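Local coordinates for Mll7089 protein (Mesorhizobium loti, PDB 2OZ8) that belongs to the mandelate racemase branch of the enolase superfamily and probably acts as a magnesium-dependent hydro-lyase, its actual substrate being unknown, at residues R179-K184 / A216-L221; T237-V242 / A266-N271. All coordinates share one frame; numbering follows the deposited sequence.

Contact 1 (R179-K184 / A216-L221); sequences RLELLK and AGHDLL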
ATOM      1  N   ARG A 179      18.485  31.840 -20.935  1.00 40.45           N
ATOM      2  CA  ARG A 179      19.336  30.819 -21.582  1.00 40.61           C
ATOM      3  C   ARG A 179      18.586  30.005 -22.648  1.00 39.89           C
ATOM      4  O   ARG A 179      19.152  29.719 -23.684  1.00 39.49           O
ATOM      5  CB  ARG A 179      20.001  29.869 -20.568  1.00 41.10           C
ATOM      6  CG  ARG A 179      21.038  30.530 -19.685  1.00 43.99           C
ATOM      7  CD  ARG A 179      22.215  31.150 -20.502  1.00 50.56           C
ATOM      8  NE  ARG A 179      23.441  30.351 -20.420  1.00 50.84           N
ATOM      9  CZ  ARG A 179      24.669  30.820 -20.220  1.00 49.19           C
ATOM     10  NH1 ARG A 179      24.906  32.118 -20.108  1.00 47.42           N
ATOM     11  NH2 ARG A 179      25.678  29.957 -20.171  1.00 50.04           N
ATOM     12  N   LEU A 180      17.329  29.642 -22.385  1.00 39.94           N
ATOM     13  CA  LEU A 180      16.489  28.919 -23.350  1.00 41.37           C
ATOM     14  C   LEU A 180      16.168  29.785 -24.586  1.00 43.21           C
ATOM     15  O   LEU A 180      16.215  29.288 -25.742  1.00 43.23           O
ATOM     16  CB  LEU A 180      15.171  28.461 -22.710  1.00 40.02           C
ATOM     17  CG  LEU A 180      15.134  27.302 -21.727  1.00 40.35           C
ATOM     18  CD1 LEU A 180      13.915  27.386 -20.810  1.00 36.00           C
ATOM     19  CD2 LEU A 180      15.188  25.978 -22.475  1.00 38.41           C
ATOM     20  N   GLU A 181      15.800  31.046 -24.344  1.00 43.71           N
ATOM     21  CA  GLU A 181      15.667  32.014 -25.450  1.00 46.03           C
ATOM     22  C   GLU A 181      16.986  32.164 -26.257  1.00 44.68           C
ATOM     23  O   GLU A 181      16.947  32.152 -27.467  1.00 44.36           O
ATOM     24  CB  GLU A 181      15.209  33.400 -24.936  1.00 45.60           C
ATOM     25  CG  GLU A 181      13.753  33.580 -24.568  1.00 47.73           C
ATOM     26  CD  GLU A 181      13.519  34.859 -23.700  1.00 51.55           C
ATOM     27  OE1 GLU A 181      14.333  35.838 -23.779  1.00 56.81           O
ATOM     28  OE2 GLU A 181      12.511  34.892 -22.923  1.00 58.46           O
ATOM     29  N   LEU A 182      18.136  32.342 -25.587  1.00 44.67           N
ATOM     30  CA  LEU A 182      19.440  32.395 -26.279  1.00 44.30           C
ATOM     31  C   LEU A 182      19.670  31.148 -27.117  1.00 44.40           C
ATOM     32  O   LEU A 182      20.111  31.231 -28.282  1.00 43.91           O
ATOM     33  CB  LEU A 182      20.602  32.517 -25.298  1.00 44.25           C
ATOM     34  CG  LEU A 182      21.220  33.830 -24.833  1.00 46.83           C
ATOM     35  CD1 LEU A 182      22.669  33.576 -24.343  1.00 44.45           C
ATOM     36  CD2 LEU A 182      21.201  34.886 -25.979  1.00 47.74           C
ATOM     37  N   LEU A 183      19.385  29.986 -26.529  1.00 44.20           N
ATOM     38  CA  LEU A 183      19.554  28.742 -27.261  1.00 45.60           C
ATOM     39  C   LEU A 183      18.713  28.703 -28.556  1.00 46.29           C
ATOM     40  O   LEU A 183      19.210  28.259 -29.594  1.00 46.39           O
ATOM     41  CB  LEU A 183      19.287  27.536 -26.358  1.00 44.55           C
ATOM     42  CG  LEU A 183      19.446  26.166 -26.990  1.00 45.84           C
ATOM     43  CD1 LEU A 183      20.894  25.761 -27.329  1.00 43.21           C
ATOM     44  CD2 LEU A 183      18.758  25.091 -26.138  1.00 47.16           C
ATOM     45  N   LYS A 184      17.467  29.191 -28.501  1.00 47.32           N
ATOM     46  CA  LYS A 184      16.583  29.185 -29.658  1.00 49.28           C
ATOM     47  C   LYS A 184      17.131  30.071 -30.819  1.00 48.70           C
ATOM     48  O   LYS A 184      16.977  29.735 -31.997  1.00 48.48           O
ATOM     49  CB  LYS A 184      15.137  29.507 -29.263  1.00 49.38           C
ATOM     50  CG  LYS A 184      14.232  29.968 -30.413  1.00 53.25           C
ATOM     51  CD  LYS A 184      12.671  29.830 -30.219  1.00 52.53           C
ATOM     52  CE  LYS A 184      12.007  29.988 -31.642  1.00 56.26           C
ATOM     53  NZ  LYS A 184      10.488  29.998 -31.836  1.00 58.90           N
ATOM     54  N   ALA A 216       5.996  29.379 -22.368  1.00 45.20           N
ATOM     55  CA  ALA A 216       6.887  30.326 -23.067  1.00 45.16           C
ATOM     56  C   ALA A 216       7.272  29.829 -24.456  1.00 46.47           C
ATOM     57  O   ALA A 216       8.026  30.496 -25.171  1.00 48.24           O
ATOM     58  CB  ALA A 216       8.144  30.589 -22.251  1.00 43.59           C
ATOM     59  N   GLY A 217       6.803  28.642 -24.832  1.00 46.80           N
ATOM     60  CA  GLY A 217       7.045  28.132 -26.166  1.00 46.83           C
ATOM     61  C   GLY A 217       8.225  27.200 -26.303  1.00 47.17           C
ATOM     62  O   GLY A 217       8.618  26.879 -27.405  1.00 47.87           O
ATOM     63  N   HIS A 218       8.795  26.735 -25.199  1.00 46.17           N
ATOM     64  CA  HIS A 218       9.901  25.827 -25.304  1.00 44.42           C
ATOM     65  C   HIS A 218       9.470  24.378 -25.063  1.00 43.90           C
ATOM     66  O   HIS A 218       9.044  24.005 -23.976  1.00 43.75           O
ATOM     67  CB  HIS A 218      11.025  26.244 -24.346  1.00 45.10           C
ATOM     68  CG  HIS A 218      11.410  27.694 -24.427  1.00 44.17           C
ATOM     69  ND1 HIS A 218      12.254  28.193 -25.401  1.00 45.46           N
ATOM     70  CD2 HIS A 218      11.122  28.736 -23.612  1.00 43.73           C
ATOM     71  CE1 HIS A 218      12.450  29.483 -25.194  1.00 43.07           C
ATOM     72  NE2 HIS A 218      11.775  29.837 -24.115  1.00 44.01           N
ATOM     73  N   ASP A 219       9.605  23.561 -26.096  1.00 43.90           N
ATOM     74  CA  ASP A 219       9.266  22.166 -26.042  1.00 44.00           C
ATOM     75  C   ASP A 219      10.501  21.336 -25.657  1.00 42.48           C
ATOM     76  O   ASP A 219      11.501  21.374 -26.346  1.00 42.00           O
ATOM     77  CB  ASP A 219       8.690  21.717 -27.388  1.00 45.21           C
ATOM     78  CG  ASP A 219       7.200  22.105 -27.562  1.00 53.48           C
ATOM     79  OD1 ASP A 219       6.710  23.102 -26.952  1.00 56.72           O
ATOM     80  OD2 ASP A 219       6.487  21.384 -28.312  1.00 62.23           O
ATOM     81  N   LEU A 220      10.411  20.583 -24.555  1.00 40.83           N
ATOM     82  CA  LEU A 220      11.521  19.822 -24.039  1.00 38.60           C
ATOM     83  C   LEU A 220      11.365  18.379 -24.281  1.00 37.56           C
ATOM     84  O   LEU A 220      10.312  17.819 -24.001  1.00 38.01           O
ATOM     85  CB  LEU A 220      11.671  20.012 -22.538  1.00 38.62           C
ATOM     86  CG  LEU A 220      11.833  21.438 -22.021  1.00 39.94           C
ATOM     87  CD1 LEU A 220      11.804  21.422 -20.514  1.00 38.54           C
ATOM     88  CD2 LEU A 220      13.119  22.092 -22.511  1.00 38.85           C
ATOM     89  N   LEU A 221      12.439  17.755 -24.764  1.00 36.38           N
ATOM     90  CA  LEU A 221      12.575  16.299 -24.780  1.00 34.25           C
ATOM     91  C   LEU A 221      12.646  15.677 -23.381  1.00 34.06           C
ATOM     92  O   LEU A 221      11.966  14.673 -23.089  1.00 35.89           O
ATOM     93  CB  LEU A 221      13.802  15.922 -25.586  1.00 33.81           C
ATOM     94  CG  LEU A 221      13.953  14.451 -25.908  1.00 33.52           C
ATOM     95  CD1 LEU A 221      12.591  13.881 -26.563  1.00 36.02           C
ATOM     96  CD2 LEU A 221      15.194  14.227 -26.761  1.00 30.76           C
TER
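His218 lays its imidazole against the helix 173-184, one face of the ring turned to Leu180. The evidence is a CH-pi contact: Leu180 CB stands 3.9 Å from the centroid of the His218 ring and 10° off the ring normal, so the methylene carbon sits almost over the ring centre. His218 CE1, away from CG, lies 3.8 Å from Leu180 C; next to CG, His218 CD2 has Leu180 CD1 4.2 Å away. The CB of His218 already points at the helix; with CG anti to the carbonyl carbon (chi1 -50°) and the ring turned about chi2, one face is presented to Leu180 CB. Leu220 adds a looser apolar touch, its CD2 lying 4.4 Å from Leu180 CD2. Ile213 of the helix 203-215 touches Leu180, His218 and Leu220 alike, while Ile195 of the strand 192-196 packs on both leucines. The loop turns off the preceding helix through a Schellman motif at Gly217, whose positive phi (96°) releases the chain just before His218. On the outer side, Glu181 OE2 remains 5.2 Å from His218 NE2, too far for a salt bridge, although its charge could slightly stabilise a protonated imidazole. The chemistry is thus dispersion and CH-pi contact without a direct polar bond between the segments, implying that the fit depends on ring placement and apolar shape more than on a fixed protonation state.

Contact 2 (T237-V242 / A266-N271); sequences TLRHAV and AADILN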
ATOM      1  N   THR A 237       5.399  12.361  -8.506  1.00 36.45           N
ATOM      2  CA  THR A 237       4.500  13.485  -8.765  1.00 36.62           C
ATOM      3  C   THR A 237       4.805  14.161 -10.093  1.00 36.70           C
ATOM      4  O   THR A 237       3.883  14.439 -10.865  1.00 36.97           O
ATOM      5  CB  THR A 237       4.495  14.504  -7.604  1.00 36.25           C
ATOM      6  OG1 THR A 237       4.182  13.801  -6.399  1.00 34.84           O
ATOM      7  CG2 THR A 237       3.439  15.576  -7.844  1.00 34.79           C
ATOM      8  N   LEU A 238       6.087  14.394 -10.372  1.00 36.53           N
ATOM      9  CA  LEU A 238       6.513  14.931 -11.697  1.00 36.54           C
ATOM     10  C   LEU A 238       6.170  13.976 -12.823  1.00 36.97           C
ATOM     11  O   LEU A 238       5.754  14.398 -13.904  1.00 36.51           O
ATOM     12  CB  LEU A 238       8.035  15.221 -11.740  1.00 35.74           C
ATOM     13  CG  LEU A 238       8.465  16.354 -10.798  1.00 35.65           C
ATOM     14  CD1 LEU A 238       9.982  16.499 -10.731  1.00 29.43           C
ATOM     15  CD2 LEU A 238       7.796  17.649 -11.252  1.00 33.49           C
ATOM     16  N   ARG A 239       6.417  12.688 -12.581  1.00 37.28           N
ATOM     17  CA  ARG A 239       6.222  11.693 -13.611  1.00 38.34           C
ATOM     18  C   ARG A 239       4.725  11.673 -14.001  1.00 38.47           C
ATOM     19  O   ARG A 239       4.398  11.548 -15.182  1.00 39.00           O
ATOM     20  CB  ARG A 239       6.647  10.288 -13.132  1.00 38.88           C
ATOM     21  CG  ARG A 239       8.064   9.859 -13.498  1.00 40.04           C
ATOM     22  CD  ARG A 239       8.044   8.460 -14.110  1.00 45.59           C
ATOM     23  NE  ARG A 239       7.477   7.473 -13.221  1.00 48.25           N
ATOM     24  CZ  ARG A 239       6.470   6.648 -13.499  1.00 49.92           C
ATOM     25  NH1 ARG A 239       5.894   6.581 -14.705  1.00 48.91           N
ATOM     26  NH2 ARG A 239       6.048   5.861 -12.519  1.00 50.30           N
ATOM     27  N   HIS A 240       3.847  11.780 -12.995  1.00 37.51           N
ATOM     28  CA  HIS A 240       2.411  11.728 -13.197  1.00 36.98           C
ATOM     29  C   HIS A 240       1.810  13.004 -13.767  1.00 37.97           C
ATOM     30  O   HIS A 240       0.838  12.907 -14.510  1.00 40.16           O
ATOM     31  CB  HIS A 240       1.691  11.328 -11.927  1.00 35.23           C
ATOM     32  CG  HIS A 240       2.134  10.003 -11.375  1.00 35.13           C
ATOM     33  ND1 HIS A 240       1.912   9.634 -10.062  1.00 32.25           N
ATOM     34  CD2 HIS A 240       2.774   8.950 -11.964  1.00 31.98           C
ATOM     35  CE1 HIS A 240       2.426   8.424  -9.857  1.00 34.76           C
ATOM     36  NE2 HIS A 240       2.937   7.981 -11.000  1.00 30.81           N
ATOM     37  N   ALA A 241       2.379  14.176 -13.468  1.00 36.66           N
ATOM     38  CA  ALA A 241       1.725  15.448 -13.805  1.00 36.27           C
ATOM     39  C   ALA A 241       2.240  16.051 -15.079  1.00 35.85           C
ATOM     40  O   ALA A 241       1.512  16.778 -15.769  1.00 36.30           O
ATOM     41  CB  ALA A 241       1.894  16.483 -12.651  1.00 36.50           C
ATOM     42  N   VAL A 242       3.504  15.774 -15.370  1.00 34.75           N
ATOM     43  CA  VAL A 242       4.215  16.336 -16.513  1.00 34.13           C
ATOM     44  C   VAL A 242       3.953  15.377 -17.696  1.00 35.22           C
ATOM     45  O   VAL A 242       4.681  14.386 -17.934  1.00 37.32           O
ATOM     46  CB  VAL A 242       5.729  16.498 -16.169  1.00 33.32           C
ATOM     47  CG1 VAL A 242       6.488  17.021 -17.304  1.00 34.11           C
ATOM     48  CG2 VAL A 242       5.919  17.434 -14.976  1.00 32.64           C
ATOM     49  N   ALA A 266      10.254   5.996 -10.241  1.00 40.16           N
ATOM     50  CA  ALA A 266      10.647   7.381 -10.046  1.00 39.50           C
ATOM     51  C   ALA A 266      11.397   8.007 -11.244  1.00 39.56           C
ATOM     52  O   ALA A 266      11.984   9.074 -11.129  1.00 40.60           O
ATOM     53  CB  ALA A 266      11.503   7.464  -8.779  1.00 39.24           C
ATOM     54  N   ALA A 267      11.355   7.366 -12.400  1.00 38.70           N
ATOM     55  CA  ALA A 267      12.052   7.859 -13.553  1.00 37.41           C
ATOM     56  C   ALA A 267      11.270   7.495 -14.777  1.00 36.70           C
ATOM     57  O   ALA A 267      10.840   6.353 -14.913  1.00 36.28           O
ATOM     58  CB  ALA A 267      13.434   7.184 -13.646  1.00 38.62           C
ATOM     59  N   ASP A 268      11.090   8.450 -15.676  1.00 35.31           N
ATOM     60  CA  ASP A 268      10.668   8.103 -17.028  1.00 34.60           C
ATOM     61  C   ASP A 268      11.861   7.601 -17.821  1.00 33.51           C
ATOM     62  O   ASP A 268      11.700   6.768 -18.703  1.00 33.68           O
ATOM     63  CB  ASP A 268      10.080   9.307 -17.760  1.00 35.09           C
ATOM     64  CG  ASP A 268       8.789   9.789 -17.168  1.00 37.20           C
ATOM     65  OD1 ASP A 268       7.916   8.982 -16.792  1.00 39.47           O
ATOM     66  OD2 ASP A 268       8.624  11.015 -17.113  1.00 40.84           O
ATOM     67  N   ILE A 269      13.042   8.137 -17.551  1.00 32.56           N
ATOM     68  CA  ILE A 269      14.271   7.694 -18.236  1.00 32.73           C
ATOM     69  C   ILE A 269      15.325   7.525 -17.143  1.00 33.12           C
ATOM     70  O   ILE A 269      15.352   8.349 -16.234  1.00 32.90           O
ATOM     71  CB  ILE A 269      14.846   8.721 -19.237  1.00 31.67           C
ATOM     72  CG1 ILE A 269      13.843   9.127 -20.290  1.00 31.19           C
ATOM     73  CG2 ILE A 269      16.165   8.194 -19.949  1.00 33.36           C
ATOM     74  CD1 ILE A 269      14.182  10.420 -20.869  1.00 29.34           C
ATOM     75  N   LEU A 270      16.133   6.452 -17.203  1.00 33.36           N
ATOM     76  CA  LEU A 270      17.249   6.297 -16.265  1.00 34.49           C
ATOM     77  C   LEU A 270      18.567   6.797 -16.899  1.00 34.29           C
ATOM     78  O   LEU A 270      18.885   6.326 -17.987  1.00 35.32           O
ATOM     79  CB  LEU A 270      17.350   4.839 -15.752  1.00 34.80           C
ATOM     80  CG  LEU A 270      18.557   4.437 -14.852  1.00 34.59           C
ATOM     81  CD1 LEU A 270      18.370   4.914 -13.447  1.00 34.76           C
ATOM     82  CD2 LEU A 270      18.713   2.942 -14.827  1.00 35.79           C
ATOM     83  N   ASN A 271      19.278   7.787 -16.310  1.00 33.59           N
ATOM     84  CA  ASN A 271      20.615   8.171 -16.846  0.50 33.79           C
ATOM     85  C   ASN A 271      21.707   7.326 -16.199  1.00 34.42           C
ATOM     86  O   ASN A 271      21.645   7.016 -15.023  1.00 34.97           O
ATOM     87  CB  ASN A 271      20.939   9.657 -16.651  0.50 32.57           C
ATOM     88  CG  ASN A 271      22.103  10.160 -17.552  0.50 33.06           C
ATOM     89  OD1 ASN A 271      23.182  10.555 -17.034  0.50 33.13           O
ATOM     90  ND2 ASN A 271      21.880  10.206 -18.883  0.50 24.50           N
TER
HETATM   91  O   HOH W   1       5.627   7.448 -17.273  1.00 47.12           O
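Arg239 reaches from the helix 232-241 across Asp268, the two side chains running obliquely past each other with guanidinium and carboxylate planes 89° apart. This nearly perpendicular setting rules out a flat, two-pronged pairing. Asp268 OD1 lies at the edge of the guanidinium, near its plane, but its direct salt bridge to Arg239 NH1 is long at 3.8 Å, and the place of OD1 is doubtful, because it sits too close to a neighbouring atom in the model. A water appears to mediate the link: it accepts from Arg239 NH1 at 2.7 Å and donates to Asp268 OD1 at 2.8 Å, the second distance sharing that uncertainty. Bends at chi2 (-131°) and chi3 (-59°) fold the arginine so that its CD passes the backbone of the other segment, 3.4 Å from Ala267 C. Stronger polar partners lie beyond the two segments. Arg239 NH2 donates to His265 O and forms a salt bridge with Asp233 of a second subunit, while Asp268 OD2 accepts from Ile247 N and pairs with Lys204 of that subunit. Cutting Arg239 back to an alanine is likely to leave Asp233 of the second subunit without this cationic partner and to open a gap beside Ala267. Asp268 directly precedes the strand 269-272, which pairs in parallel with the strand 246-249 that follows the helix 232-241. The arrangement therefore joins an outer helix to the residues leading into the next strand but one of the enolase-superfamily beta/alpha barrel, at a subunit interface.

Both contacts lie between the outer helices and the chain entering the strands of the same barrel domain, their centres 20 Å apart and their nearest atoms about 5 Å apart, without touching. Each uses the late part of a helix, but the elements differ: helix 173-184 against the chain leading to strand 222-224 in contact 1, and helix 232-241 against the chain leading to strand 269-272 in contact 2. The helix 203-215 borders both. Contact 1 is partly buried and apolar inward, with Glu181 and Lys184 exposed at its rim, and no other subunit touches it. The touching residues of contact 2 are all buried in the assembly, where charged groups find partners in a neighbouring subunit and a water.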